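Local coordinates for protein farnesyl diphosphate phosphatase YisP (Bacillus subtilis subsp. subtilis, PDB 3WE9) that hydrolyses farnesyl diphosphate to farnesol and diphosphate, an activity involved in biofilm formation, at residues A152-L157 and E213-E218. Numbering follows the deposited sequence.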
ATOM      1  N   ALA A 152       2.901  10.756   4.457  1.00 19.78           N
ATOM      2  CA  ALA A 152       1.820  10.026   3.797  1.00 19.99           C
ATOM      3  C   ALA A 152       2.331   9.352   2.522  1.00 19.36           C
ATOM      4  O   ALA A 152       2.051   8.181   2.268  1.00 17.78           O
ATOM      5  CB  ALA A 152       0.674  10.982   3.461  1.00 20.26           C
ATOM      6  N   VAL A 153       3.079  10.097   1.717  1.00 18.65           N
ATOM      7  CA  VAL A 153       3.622   9.553   0.481  1.00 19.13           C
ATOM      8  C   VAL A 153       4.608   8.427   0.797  1.00 18.89           C
ATOM      9  O   VAL A 153       4.582   7.370   0.161  1.00 16.34           O
ATOM     10  CB  VAL A 153       4.333  10.653  -0.348  1.00 21.55           C
ATOM     11  CG1 VAL A 153       5.041  10.032  -1.548  1.00 20.31           C
ATOM     12  CG2 VAL A 153       3.307  11.689  -0.820  1.00 22.18           C
ATOM     13  N   SER A 154       5.462   8.649   1.790  1.00 16.77           N
ATOM     14  CA  SER A 154       6.434   7.635   2.173  1.00 18.58           C
ATOM     15  C   SER A 154       5.744   6.355   2.655  1.00 18.10           C
ATOM     16  O   SER A 154       6.193   5.255   2.358  1.00 17.98           O
ATOM     17  CB  SER A 154       7.366   8.178   3.259  1.00 21.14           C
ATOM     18  OG  SER A 154       8.308   9.081   2.701  1.00 20.95           O
ATOM     19  N   LEU A 155       4.653   6.503   3.400  1.00 18.83           N
ATOM     20  CA  LEU A 155       3.918   5.343   3.894  1.00 18.05           C
ATOM     21  C   LEU A 155       3.343   4.537   2.726  1.00 16.46           C
ATOM     22  O   LEU A 155       3.520   3.326   2.653  1.00 14.88           O
ATOM     23  CB  LEU A 155       2.781   5.781   4.818  1.00 18.87           C
ATOM     24  CG  LEU A 155       1.912   4.631   5.344  1.00 18.53           C
ATOM     25  CD1 LEU A 155       2.770   3.662   6.148  1.00 19.54           C
ATOM     26  CD2 LEU A 155       0.772   5.188   6.192  1.00 20.45           C
ATOM     27  N   GLY A 156       2.657   5.217   1.814  1.00 14.68           N
ATOM     28  CA  GLY A 156       2.074   4.532   0.673  1.00 15.69           C
ATOM     29  C   GLY A 156       3.128   3.870  -0.196  1.00 14.47           C
ATOM     30  O   GLY A 156       2.942   2.749  -0.678  1.00 14.08           O
ATOM     31  N   LEU A 157       4.228   4.581  -0.405  1.00 13.95           N
ATOM     32  CA  LEU A 157       5.353   4.093  -1.198  1.00 16.77           C
ATOM     33  C   LEU A 157       5.899   2.816  -0.546  1.00 15.43           C
ATOM     34  O   LEU A 157       6.061   1.790  -1.201  1.00 14.01           O
ATOM     35  CB  LEU A 157       6.437   5.184  -1.237  1.00 17.16           C
ATOM     36  CG  LEU A 157       7.822   5.125  -1.909  1.00 21.81           C
ATOM     37  CD1 LEU A 157       8.307   3.704  -2.102  1.00 21.24           C
ATOM     38  CD2 LEU A 157       7.765   5.862  -3.218  1.00 23.78           C
ATOM     39  N   GLU A 213      11.969  -0.089   4.537  1.00 17.29           N
ATOM     40  CA  GLU A 213      12.015   0.213   5.961  1.00 18.72           C
ATOM     41  C   GLU A 213      12.427   1.658   6.237  1.00 18.34           C
ATOM     42  O   GLU A 213      11.987   2.258   7.217  1.00 18.99           O
ATOM     43  CB  GLU A 213      12.951  -0.791   6.655  1.00 22.60           C
ATOM     44  CG  GLU A 213      12.480  -2.239   6.433  1.00 29.00           C
ATOM     45  CD  GLU A 213      13.362  -3.290   7.078  1.00 31.04           C
ATOM     46  OE1 GLU A 213      14.580  -3.286   6.823  1.00 37.27           O
ATOM     47  OE2 GLU A 213      12.832  -4.132   7.833  1.00 35.14           O
ATOM     48  N   ALA A 214      13.261   2.222   5.369  1.00 18.10           N
ATOM     49  CA  ALA A 214      13.685   3.609   5.526  1.00 19.15           C
ATOM     50  C   ALA A 214      12.450   4.510   5.341  1.00 19.86           C
ATOM     51  O   ALA A 214      12.271   5.491   6.062  1.00 18.17           O
ATOM     52  CB  ALA A 214      14.764   3.957   4.488  1.00 19.00           C
ATOM     53  N   TYR A 215      11.600   4.176   4.371  1.00 17.99           N
ATOM     54  CA  TYR A 215      10.393   4.961   4.145  1.00 18.73           C
ATOM     55  C   TYR A 215       9.453   4.821   5.341  1.00 19.59           C
ATOM     56  O   TYR A 215       8.867   5.802   5.788  1.00 18.79           O
ATOM     57  CB  TYR A 215       9.681   4.510   2.865  1.00 19.01           C
ATOM     58  CG  TYR A 215      10.349   4.979   1.591  1.00 18.85           C
ATOM     59  CD1 TYR A 215      10.288   6.319   1.196  1.00 18.74           C
ATOM     60  CD2 TYR A 215      11.032   4.085   0.776  1.00 16.05           C
ATOM     61  CE1 TYR A 215      10.889   6.749   0.010  1.00 18.16           C
ATOM     62  CE2 TYR A 215      11.636   4.502  -0.403  1.00 18.54           C
ATOM     63  CZ  TYR A 215      11.559   5.831  -0.782  1.00 19.11           C
ATOM     64  OH  TYR A 215      12.143   6.222  -1.964  1.00 22.49           O
ATOM     65  N   LEU A 216       9.321   3.600   5.858  1.00 18.31           N
ATOM     66  CA  LEU A 216       8.456   3.349   7.011  1.00 18.94           C
ATOM     67  C   LEU A 216       8.910   4.161   8.225  1.00 20.43           C
ATOM     68  O   LEU A 216       8.110   4.848   8.856  1.00 19.23           O
ATOM     69  CB  LEU A 216       8.457   1.854   7.360  1.00 18.01           C
ATOM     70  CG  LEU A 216       7.806   0.890   6.351  1.00 16.21           C
ATOM     71  CD1 LEU A 216       8.091  -0.549   6.757  1.00 20.02           C
ATOM     72  CD2 LEU A 216       6.308   1.144   6.274  1.00 17.28           C
ATOM     73  N   GLU A 217      10.200   4.081   8.543  1.00 22.75           N
ATOM     74  CA  GLU A 217      10.772   4.802   9.679  1.00 25.17           C
ATOM     75  C   GLU A 217      10.511   6.304   9.550  1.00 26.20           C
ATOM     76  O   GLU A 217      10.315   7.010  10.540  1.00 24.15           O
ATOM     77  CB  GLU A 217      12.278   4.527   9.752  1.00 30.47           C
ATOM     78  CG  GLU A 217      12.974   5.051  11.006  1.00 38.48           C
ATOM     79  CD  GLU A 217      12.273   4.632  12.294  1.00 42.80           C
ATOM     80  OE1 GLU A 217      11.779   3.485  12.360  1.00 46.08           O
ATOM     81  OE2 GLU A 217      12.224   5.449  13.243  1.00 46.04           O
ATOM     82  N   GLU A 218      10.503   6.775   8.310  1.00 26.83           N
ATOM     83  CA  GLU A 218      10.262   8.176   7.988  1.00 28.36           C
ATOM     84  C   GLU A 218       8.859   8.587   8.429  1.00 27.88           C
ATOM     85  O   GLU A 218       8.652   9.672   8.973  1.00 26.22           O
ATOM     86  CB  GLU A 218      10.412   8.354   6.481  1.00 30.54           C
ATOM     87  CG  GLU A 218      10.531   9.763   5.984  1.00 33.86           C
ATOM     88  CD  GLU A 218      11.104   9.787   4.584  1.00 33.99           C
ATOM     89  OE1 GLU A 218      10.379  10.159   3.638  1.00 33.75           O
ATOM     90  OE2 GLU A 218      12.288   9.410   4.433  1.00 36.57           O
TER
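Leu157 lies over one face of the Tyr215 ring, its CG 3.9 Å from the ring centroid and only 9° off the normal, which defines a CH-pi contact. Leu157 CG, anti to its backbone N, is the atom over the ring, and Tyr215 CG, anti to its carbonyl carbon, sets where the ring starts. The two side chains meet at a slant, and Leu157 CD1 lies off-centre, 3.8 Å from Tyr215 CE2. At the opposite side of the ring, Ser154 OG lies in the ring plane, 3.7 Å from Tyr215 CD1, and thus meets an edge where the leucine meets a face. That hydroxyl donates to Glu218 OE1 across a short 2.5 Å, reaching the oxygen from above the carboxylate plane, 45° out of it. Beyond CG the Glu218 chain is extended, which carries the carboxylate across to the serine. Gln150 O, one turn earlier in the serine's own helix, is a second hydrogen-bond partner of Ser154 OG, so the one proton is probably shared or alternates between the two acceptors. An alanine in place of Tyr215 would probably open a gap beside Leu157 and Ser154, leaving the leucine without the aromatic face it packs on. Leu155 CD1 and Leu216 CD2 add a looser apolar touch at 4.3 Å; both leucines also pack on Leu238 of helix 228-250. Backbones are close at the crossing, with 5.2 Å between Ser154 CA and Tyr215 CA, as the small serine permits. The segment axes approach to 8.0 Å with N-to-C directions 144° apart, a roughly antiparallel pairing of helices 145-165 and 199-221 within the all-helical fold of the phytoene/squalene synthase family.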